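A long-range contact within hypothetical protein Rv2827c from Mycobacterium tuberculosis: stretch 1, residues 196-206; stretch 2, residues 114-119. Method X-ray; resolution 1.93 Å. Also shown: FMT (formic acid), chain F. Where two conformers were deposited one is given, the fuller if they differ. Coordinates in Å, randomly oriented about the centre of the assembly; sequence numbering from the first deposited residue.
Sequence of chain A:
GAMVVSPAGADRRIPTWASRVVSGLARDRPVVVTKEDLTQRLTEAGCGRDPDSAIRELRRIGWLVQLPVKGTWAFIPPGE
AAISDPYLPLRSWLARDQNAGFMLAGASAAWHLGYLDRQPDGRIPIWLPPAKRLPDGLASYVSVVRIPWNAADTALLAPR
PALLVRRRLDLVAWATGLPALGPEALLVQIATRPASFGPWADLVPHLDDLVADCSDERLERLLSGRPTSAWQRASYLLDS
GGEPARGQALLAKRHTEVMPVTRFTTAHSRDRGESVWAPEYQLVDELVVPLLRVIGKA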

# COMPACT_ATOMS: atom_id res chain seq x y z
N SER A 196 8.48 -10.02 -1.26
CA SER A 196 7.54 -9.10 -0.65
C SER A 196 6.51 -8.61 -1.65
O SER A 196 5.50 -8.02 -1.26
CB SER A 196 8.26 -7.90 -0.04
OG SER A 196 8.73 -7.03 -1.05
N PHE A 197 6.77 -8.86 -2.94
CA PHE A 197 5.89 -8.37 -3.99
C PHE A 197 5.17 -9.54 -4.66
O PHE A 197 5.80 -10.54 -5.03
CB PHE A 197 6.69 -7.56 -5.00
CG PHE A 197 5.85 -6.91 -6.07
CD1 PHE A 197 5.27 -5.66 -5.86
CD2 PHE A 197 5.70 -7.52 -7.30
CE1 PHE A 197 4.51 -5.04 -6.88
CE2 PHE A 197 4.94 -6.93 -8.31
CZ PHE A 197 4.36 -5.70 -8.11
N GLY A 198 3.85 -9.43 -4.80
CA GLY A 198 3.05 -10.55 -5.30
C GLY A 198 2.89 -10.65 -6.82
O GLY A 198 3.34 -11.62 -7.44
N PRO A 199 2.24 -9.65 -7.44
CA PRO A 199 1.90 -9.81 -8.87
C PRO A 199 3.04 -9.50 -9.87
O PRO A 199 2.91 -8.63 -10.74
CB PRO A 199 0.70 -8.87 -9.04
CG PRO A 199 0.98 -7.74 -8.03
CD PRO A 199 1.75 -8.37 -6.88
N TRP A 200 4.14 -10.24 -9.76
CA TRP A 200 5.26 -10.06 -10.70
C TRP A 200 4.86 -10.17 -12.16
O TRP A 200 5.28 -9.35 -12.98
CB TRP A 200 6.39 -11.05 -10.38
CG TRP A 200 7.26 -10.57 -9.26
CD1 TRP A 200 7.15 -10.92 -7.96
CD2 TRP A 200 8.31 -9.61 -9.35
NE1 TRP A 200 8.10 -10.27 -7.22
CE2 TRP A 200 8.83 -9.46 -8.05
CE3 TRP A 200 8.88 -8.90 -10.40
CZ2 TRP A 200 9.90 -8.59 -7.77
CZ3 TRP A 200 9.94 -8.03 -10.12
CH2 TRP A 200 10.44 -7.90 -8.81
N ALA A 201 4.03 -11.15 -12.50
CA ALA A 201 3.62 -11.33 -13.91
C ALA A 201 2.83 -10.12 -14.40
O ALA A 201 2.88 -9.78 -15.57
CB ALA A 201 2.81 -12.62 -14.10
N ASP A 202 2.11 -9.47 -13.49
CA ASP A 202 1.34 -8.27 -13.79
C ASP A 202 2.27 -7.04 -13.95
O ASP A 202 1.95 -6.09 -14.67
CB ASP A 202 0.37 -8.03 -12.63
CG ASP A 202 -0.99 -7.54 -13.08
OD1 ASP A 202 -1.41 -6.50 -12.58
OD2 ASP A 202 -1.65 -8.21 -13.90
N LEU A 203 3.40 -7.07 -13.26
CA LEU A 203 4.32 -5.93 -13.29
C LEU A 203 5.29 -6.00 -14.47
O LEU A 203 5.53 -4.99 -15.13
CB LEU A 203 5.12 -5.85 -11.98
CG LEU A 203 6.26 -4.81 -11.94
CD1 LEU A 203 5.70 -3.38 -11.91
CD2 LEU A 203 7.13 -5.06 -10.75
N VAL A 204 5.84 -7.19 -14.73
CA VAL A 204 7.02 -7.30 -15.60
C VAL A 204 6.83 -6.76 -17.02
O VAL A 204 7.81 -6.31 -17.60
CB VAL A 204 7.70 -8.70 -15.60
CG1 VAL A 204 8.37 -8.96 -14.26
CG2 VAL A 204 6.72 -9.83 -15.95
N PRO A 205 5.61 -6.80 -17.59
CA PRO A 205 5.43 -6.17 -18.91
C PRO A 205 5.60 -4.66 -18.90
O PRO A 205 5.78 -4.06 -19.96
CB PRO A 205 3.98 -6.52 -19.27
CG PRO A 205 3.70 -7.76 -18.47
CD PRO A 205 4.34 -7.43 -17.15
N HIS A 206 5.54 -4.05 -17.72
CA HIS A 206 5.57 -2.59 -17.57
C HIS A 206 6.83 -2.05 -16.89
O HIS A 206 6.83 -0.95 -16.38
CB HIS A 206 4.32 -2.10 -16.80
CG HIS A 206 3.05 -2.70 -17.32
ND1 HIS A 206 2.71 -2.68 -18.65
CD2 HIS A 206 2.06 -3.38 -16.69
CE1 HIS A 206 1.56 -3.31 -18.82
NE2 HIS A 206 1.15 -3.73 -17.64
C FMT F . -5.46 -1.88 -3.77
O1 FMT F . -6.36 -1.29 -4.38
O2 FMT F . -4.31 -1.44 -3.62
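Stretch 2, residues 114-119: GYLDRQ

Two aspartates, one from each stretch, come close together here, with Asp202 OD2 only 4.1 Å from Asp117 OD2, and each carboxylate is paid for by a donor from across the contact. Arg118 N donates to Asp202 OD1 at 2.9 Å with a nearly straight N-H...O angle of 160°, while His206 NE2 donates to Asp117 OD1 at a short 2.6 Å. A water adds to the first site, donating to Asp202 OD1 at 2.7 Å and to Arg118 O at 2.9 Å, so it bridges two acceptors that could not bond each other directly.

Stretch 2 has no regular helix or strand. It begins at Gly114, whose positive phi (100°) closes a preceding helix in a Schellman motif; at these angles a CB would jam against the preceding carbonyl, which by itself calls for glycine. Tyr115 keeps a compact backbone (-96/8), Leu116 is extended (-126/136), Asp117 takes helical values (-62/-39), and Arg118 extends again (-126/141). Its register runs against that of stretch 1, Tyr115 facing His206 and Leu116 facing Leu203, and the chain then leaves obliquely across the short helix that follows Pro199, its N-cap, with the CA atoms of Leu116 and Leu203 5.3 Å apart and those of Tyr115 and His206 5.6 Å apart.

Leu116 (m, t) supplies the apolar anchor. Leu116 CD1 lies 4.0 Å from Pro199 CG, and Leu116 CD2 lies 3.8 Å from Leu203 CB and 4.1 Å from Phe197 CZ, at the edge of that ring. Leu203 CD1 extends the packing to Tyr115 CB at 3.7 Å. Beside this patch, the His206 ring presents its edge to stretch 2, with His206 CD2 3.0 Å from Tyr115 O. The rule to read is a leucine set among apolar neighbours, with one side-chain-to-backbone and one side-chain-to-side-chain hydrogen bond beside it.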

# COMPACT_ATOMS: atom_id res chain seq x y z
N GLY A 114 0.57 3.06 -11.77
CA GLY A 114 0.14 2.68 -13.13
C GLY A 114 0.90 1.53 -13.77
O GLY A 114 0.78 1.32 -14.98
N TYR A 115 1.61 0.75 -12.96
CA TYR A 115 2.46 -0.32 -13.50
C TYR A 115 1.81 -1.70 -13.51
O TYR A 115 2.48 -2.68 -13.83
CB TYR A 115 3.82 -0.35 -12.77
CG TYR A 115 4.48 1.01 -12.66
CD1 TYR A 115 4.97 1.49 -11.44
CD2 TYR A 115 4.56 1.83 -13.76
CE1 TYR A 115 5.54 2.74 -11.36
CE2 TYR A 115 5.14 3.10 -13.67
CZ TYR A 115 5.62 3.54 -12.48
OH TYR A 115 6.18 4.79 -12.38
N LEU A 116 0.51 -1.79 -13.21
CA LEU A 116 -0.13 -3.09 -13.14
C LEU A 116 -1.36 -3.16 -14.02
O LEU A 116 -2.18 -2.24 -14.03
CB LEU A 116 -0.51 -3.48 -11.69
CG LEU A 116 0.57 -3.68 -10.62
CD1 LEU A 116 -0.05 -4.04 -9.30
CD2 LEU A 116 1.56 -4.76 -11.01
N ASP A 117 -1.48 -4.27 -14.73
CA ASP A 117 -2.65 -4.55 -15.56
C ASP A 117 -3.95 -4.65 -14.76
O ASP A 117 -5.00 -4.19 -15.21
CB ASP A 117 -2.41 -5.86 -16.32
CG ASP A 117 -1.28 -5.73 -17.33
OD1 ASP A 117 -1.21 -4.66 -17.99
OD2 ASP A 117 -0.47 -6.69 -17.47
N ARG A 118 -3.87 -5.24 -13.57
CA ARG A 118 -5.06 -5.60 -12.80
C ARG A 118 -4.97 -5.02 -11.42
O ARG A 118 -3.90 -5.04 -10.81
CB ARG A 118 -5.20 -7.13 -12.67
CG ARG A 118 -5.23 -7.95 -13.97
CD ARG A 118 -6.16 -7.35 -15.01
NE ARG A 118 -7.57 -7.38 -14.62
CZ ARG A 118 -8.44 -6.43 -14.93
NH1 ARG A 118 -8.04 -5.38 -15.63
NH2 ARG A 118 -9.71 -6.53 -14.56
N GLN A 119 -6.10 -4.53 -10.91
CA GLN A 119 -6.14 -4.11 -9.52
C GLN A 119 -5.78 -5.29 -8.64
O GLN A 119 -6.36 -6.37 -8.78
CB GLN A 119 -7.51 -3.58 -9.12
CG GLN A 119 -7.52 -3.09 -7.67
CD GLN A 119 -8.87 -2.55 -7.24
OE1 GLN A 119 -9.79 -2.46 -8.03
NE2 GLN A 119 -8.97 -2.16 -5.96
O HOH W 1 -2.03 -7.07 -10.06